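Local coordinates for putative uncharacterized protein TTHA1012 (Thermus thermophilus, PDB 2YZY) that is of unknown function but has a LolA-like fold, and so may carry lipoproteins toward the outer membrane, at residues E39-V44 / F57-S62; E64-V69 / N77-T82. One frame throughout, in Å; residues are numbered along the deposited sequence.

Contact 1: residues E39-V44 / F57-S62; sequences ELLARV and FLKPGS
The carbonyl oxygen of Leu41 is gripped twice, by two successive N-H groups of the facing strand. Leu58 N donates to Leu41 O over 2.7 Å from above the carbonyl plane, while Lys59 N reaches the same Leu41 O at 3.2 Å, in the plane and on a lone pair. A third bond runs the other way, from Leu41 N to Lys59 O at 3.1 Å and nearly straight (165° at the hydrogen). Two residues thus face one, the definition of a classic beta bulge, here at the open end of the antiparallel hairpin built from strands 39-47 and 52-59. The backbone of Leu58, with psi near -31°, takes up the extra residue, and the pairing resumes with Ala42 against Phe57. Beyond the bulge the strand gives out at a cis peptide bond before Pro60, whose nitrogen has no hydrogen to offer to Glu39 O.

On the face carrying Leu41 and Lys59, these two side chains lie side by side. The lysine chain is extended beyond CG, which carries its ammonium across to the Glu39 carboxylate, itself reached by a chain with CG anti to the backbone N (chi1 -176°). The salt bridge from Lys59 NZ to Glu39 OE2 is 3.0 Å long and comes from above the carboxylate plane; Gln28 gives the same oxygen a second partner. Leu58 slips in next to them, its CB 3.9 Å from Leu41 CD2, and lays CD1 over one face of the Arg43 guanidinium. Opposite, on the face of Ala42 and Phe57, the contact between the segments is apolar: Leu40 CD1 meets the edge of the Phe57 ring at CD1, 4.0 Å away, and Leu63 packs on both side chains.

Contact 2: residues E64-V69 / N77-T82; sequences EGNFTV and NYLYLT
Tyr78 lays its CB over the centre of the Phe67 ring, 3.5 Å from the centroid, a CH-pi contact that forms the tightly packed side of this hairpin between strands 67-70 and 75-79. Phe67 holds its CG in the crowded position between backbone N and carbonyl carbon (chi1 68°), which swings the ring across toward its partner. The two rings are near parallel (28°) but slid apart so that they barely overlap, touching where Phe67 CE2 meets Tyr78 CD2 at 3.5 Å. Pro192 packs on both, Arg54 makes a cation-pi contact with Phe67, and the Tyr78 hydroxyl bonds to Asn83.

Beneath the rings the strands pair in the antiparallel hydrogen-bonded manner: Tyr78 N reaches Phe67 O at 2.8 Å, nearly along the C=O axis, and Phe67 N answers to Tyr78 O.

The other side is polar and watered. Thr68 OG1 donates to Asn77 OD1 over 2.7 Å, their side chains lying alongside each other, and a water sits 3.2 Å from both Asn77 OD1 and Phe67 O, with more acceptors around it than protons to give. Past the strand end, Asn66 OD1 accepts from Tyr80 N at 2.8 Å, from above its carbonyl plane; a second water, which accepts from Leu81 N, is a possible further donor to it. Tyr80 CB lies against Gly65, whose positive phi and the nearby ring leave no room for a CB. Because Tyr80 N-H is directed at Asn66 OD1, the amide carries the cross-strand pairing one step into the loop, a side-chain oxygen serving where a backbone carbonyl would otherwise be expected.

From the N terminus, the helix 7-18 and strand 23-30 precede the first hairpin, which contact 1 closes at its open end by bringing 57-62 back against 39-44. The chain then turns through Leu63 into strand 67-70, and contact 2 closes the second hairpin when 77-82 returns beside 64-69. The two contacts stand in series, neither nested nor crossed, their centres about 10 Å apart. Strands 52-59 and 67-70 are neighbours, and probable backbone hydrogen bonds join them: Phe57 N to Asn66 O at 2.9 Å and Gly65 N to Phe57 O at 3.0 Å. Together they tie four successive antiparallel strands into one continuous run.

Contact 1: residues E39-V44 / F57-S62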
# COMPACT_ATOMS: atom_id res chain seq x y z
N GLU A 39 12.80 -5.85 -7.42
CA GLU A 39 12.41 -5.78 -6.02
C GLU A 39 11.84 -4.40 -5.74
O GLU A 39 12.38 -3.39 -6.18
CB GLU A 39 13.60 -6.02 -5.09
CG GLU A 39 13.20 -6.06 -3.61
CD GLU A 39 14.38 -6.10 -2.65
OE1 GLU A 39 15.38 -6.78 -2.94
OE2 GLU A 39 14.29 -5.45 -1.58
N LEU A 40 10.73 -4.37 -5.01
CA LEU A 40 10.11 -3.11 -4.64
C LEU A 40 10.24 -2.98 -3.12
O LEU A 40 9.98 -3.93 -2.38
CB LEU A 40 8.62 -3.10 -5.02
CG LEU A 40 7.86 -1.82 -4.67
CD1 LEU A 40 8.35 -0.67 -5.53
CD2 LEU A 40 6.36 -2.03 -4.88
N LEU A 41 10.67 -1.81 -2.67
CA LEU A 41 10.80 -1.56 -1.24
C LEU A 41 10.33 -0.13 -1.01
O LEU A 41 10.76 0.78 -1.70
CB LEU A 41 12.25 -1.71 -0.77
CG LEU A 41 12.46 -1.48 0.74
CD1 LEU A 41 11.71 -2.54 1.54
CD2 LEU A 41 13.94 -1.55 1.07
N ALA A 42 9.45 0.06 -0.03
CA ALA A 42 8.95 1.39 0.24
C ALA A 42 8.44 1.52 1.67
O ALA A 42 8.14 0.53 2.33
CB ALA A 42 7.82 1.72 -0.73
N ARG A 43 8.37 2.76 2.14
CA ARG A 43 7.83 3.02 3.46
C ARG A 43 6.48 3.68 3.20
O ARG A 43 6.34 4.48 2.27
CB ARG A 43 8.72 3.96 4.27
CG ARG A 43 10.04 3.34 4.74
CD ARG A 43 10.71 4.25 5.76
NE ARG A 43 11.96 3.71 6.29
CZ ARG A 43 13.17 3.97 5.79
NH1 ARG A 43 13.31 4.77 4.75
NH2 ARG A 43 14.24 3.43 6.37
N VAL A 44 5.49 3.34 4.01
CA VAL A 44 4.14 3.88 3.84
C VAL A 44 3.70 4.61 5.12
O VAL A 44 3.98 4.15 6.22
CB VAL A 44 3.16 2.75 3.51
CG1 VAL A 44 1.76 3.30 3.34
CG2 VAL A 44 3.61 2.02 2.25
N PHE A 57 9.63 5.53 -1.84
CA PHE A 57 10.31 4.41 -2.48
C PHE A 57 11.80 4.30 -2.20
O PHE A 57 12.53 5.31 -2.22
CB PHE A 57 10.05 4.46 -3.98
CG PHE A 57 8.60 4.37 -4.32
CD1 PHE A 57 7.98 3.14 -4.46
CD2 PHE A 57 7.83 5.53 -4.46
CE1 PHE A 57 6.61 3.05 -4.72
CE2 PHE A 57 6.47 5.45 -4.73
CZ PHE A 57 5.86 4.21 -4.86
N LEU A 58 12.25 3.07 -1.96
CA LEU A 58 13.65 2.77 -1.68
C LEU A 58 14.29 1.88 -2.75
O LEU A 58 15.49 1.97 -3.00
CB LEU A 58 13.77 2.11 -0.31
CG LEU A 58 13.38 3.03 0.86
CD1 LEU A 58 13.24 2.22 2.14
CD2 LEU A 58 14.44 4.12 1.02
N LYS A 59 13.49 1.01 -3.36
CA LYS A 59 13.95 0.11 -4.42
C LYS A 59 12.79 -0.05 -5.40
O LYS A 59 11.63 0.01 -5.01
CB LYS A 59 14.30 -1.26 -3.86
CG LYS A 59 15.43 -1.28 -2.86
CD LYS A 59 15.70 -2.72 -2.42
CE LYS A 59 16.74 -2.79 -1.33
NZ LYS A 59 16.94 -4.20 -0.90
N PRO A 60 13.09 -0.27 -6.69
CA PRO A 60 14.40 -0.40 -7.33
C PRO A 60 15.10 0.94 -7.57
O PRO A 60 14.59 1.99 -7.19
CB PRO A 60 14.08 -1.12 -8.62
CG PRO A 60 12.77 -0.53 -9.00
CD PRO A 60 12.01 -0.51 -7.68
N GLY A 61 16.26 0.88 -8.22
CA GLY A 61 17.02 2.09 -8.49
C GLY A 61 16.26 3.17 -9.23
O GLY A 61 16.50 4.35 -9.01
N SER A 62 15.36 2.76 -10.12
CA SER A 62 14.57 3.72 -10.89
C SER A 62 13.58 4.51 -10.04
O SER A 62 13.13 5.58 -10.46
CB SER A 62 13.82 3.00 -12.01
OG SER A 62 12.91 2.05 -11.48

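Contact 2: residues E64-V69 / N77-T82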
# COMPACT_ATOMS: atom_id res chain seq x y z
N GLU A 64 14.13 4.80 -6.42
CA GLU A 64 14.82 5.22 -5.21
C GLU A 64 14.74 6.74 -4.99
O GLU A 64 15.19 7.51 -5.84
CB GLU A 64 16.28 4.78 -5.28
CG GLU A 64 17.08 5.03 -4.00
CD GLU A 64 18.55 4.70 -4.18
OE1 GLU A 64 18.86 3.56 -4.60
OE2 GLU A 64 19.40 5.57 -3.91
N GLY A 65 14.16 7.16 -3.87
CA GLY A 65 14.04 8.58 -3.58
C GLY A 65 12.71 9.20 -3.95
O GLY A 65 12.38 10.29 -3.47
N ASN A 66 11.95 8.52 -4.80
CA ASN A 66 10.64 9.01 -5.22
C ASN A 66 9.66 8.89 -4.06
O ASN A 66 9.88 8.13 -3.12
CB ASN A 66 10.06 8.16 -6.36
CG ASN A 66 10.80 8.33 -7.66
OD1 ASN A 66 11.88 8.92 -7.71
ND2 ASN A 66 10.22 7.79 -8.73
N PHE A 67 8.58 9.66 -4.13
CA PHE A 67 7.55 9.53 -3.12
C PHE A 67 6.23 10.00 -3.71
O PHE A 67 6.20 10.75 -4.70
CB PHE A 67 7.90 10.29 -1.82
CG PHE A 67 7.93 11.79 -1.94
CD1 PHE A 67 6.75 12.53 -1.90
CD2 PHE A 67 9.14 12.46 -2.04
CE1 PHE A 67 6.78 13.92 -1.96
CE2 PHE A 67 9.18 13.86 -2.09
CZ PHE A 67 8.00 14.59 -2.05
N THR A 68 5.15 9.52 -3.13
CA THR A 68 3.81 9.87 -3.57
C THR A 68 3.02 10.36 -2.37
O THR A 68 3.05 9.74 -1.31
CB THR A 68 3.08 8.65 -4.16
OG1 THR A 68 3.81 8.16 -5.29
CG2 THR A 68 1.68 9.03 -4.60
N VAL A 69 2.33 11.48 -2.54
CA VAL A 69 1.51 12.01 -1.46
C VAL A 69 0.08 12.01 -1.99
O VAL A 69 -0.19 12.54 -3.07
CB VAL A 69 1.90 13.45 -1.08
CG1 VAL A 69 0.96 13.97 0.01
CG2 VAL A 69 3.33 13.47 -0.57
N ASN A 77 3.33 13.22 -7.16
CA ASN A 77 4.29 12.17 -7.43
C ASN A 77 5.64 12.83 -7.66
O ASN A 77 5.84 13.52 -8.66
CB ASN A 77 3.89 11.35 -8.66
CG ASN A 77 2.90 10.26 -8.32
OD1 ASN A 77 3.25 9.27 -7.67
ND2 ASN A 77 1.65 10.43 -8.74
N TYR A 78 6.55 12.65 -6.71
CA TYR A 78 7.87 13.23 -6.83
C TYR A 78 8.82 12.22 -7.46
O TYR A 78 8.92 11.07 -7.00
CB TYR A 78 8.41 13.67 -5.47
CG TYR A 78 9.78 14.31 -5.57
CD1 TYR A 78 9.94 15.54 -6.23
CD2 TYR A 78 10.92 13.67 -5.08
CE1 TYR A 78 11.20 16.11 -6.40
CE2 TYR A 78 12.19 14.24 -5.24
CZ TYR A 78 12.32 15.46 -5.90
OH TYR A 78 13.56 16.02 -6.09
N LEU A 79 9.48 12.64 -8.53
CA LEU A 79 10.43 11.80 -9.25
C LEU A 79 11.80 12.36 -8.90
O LEU A 79 12.20 13.41 -9.38
CB LEU A 79 10.16 11.88 -10.75
CG LEU A 79 8.70 11.62 -11.13
CD1 LEU A 79 8.52 11.79 -12.64
CD2 LEU A 79 8.29 10.21 -10.69
N TYR A 80 12.52 11.63 -8.05
CA TYR A 80 13.82 12.06 -7.56
C TYR A 80 14.88 12.39 -8.61
O TYR A 80 15.45 13.48 -8.58
CB TYR A 80 14.37 11.01 -6.60
CG TYR A 80 15.62 11.45 -5.87
CD1 TYR A 80 15.54 12.14 -4.66
CD2 TYR A 80 16.88 11.18 -6.39
CE1 TYR A 80 16.69 12.56 -3.99
CE2 TYR A 80 18.03 11.60 -5.74
CZ TYR A 80 17.93 12.29 -4.54
OH TYR A 80 19.08 12.70 -3.91
N LEU A 81 15.15 11.46 -9.52
CA LEU A 81 16.19 11.69 -10.52
C LEU A 81 15.92 12.83 -11.49
O LEU A 81 16.86 13.42 -12.01
CB LEU A 81 16.47 10.39 -11.28
CG LEU A 81 17.16 9.33 -10.41
CD1 LEU A 81 17.16 7.99 -11.14
CD2 LEU A 81 18.59 9.77 -10.09
N THR A 82 14.66 13.16 -11.72
CA THR A 82 14.33 14.26 -12.63
C THR A 82 13.91 15.51 -11.86
O THR A 82 13.65 16.55 -12.46
CB THR A 82 13.20 13.87 -13.61
OG1 THR A 82 12.00 13.60 -12.87
CG2 THR A 82 13.59 12.63 -14.41
O HOH W 1 13.97 8.84 -9.54
O HOH W 2 6.46 8.96 -7.30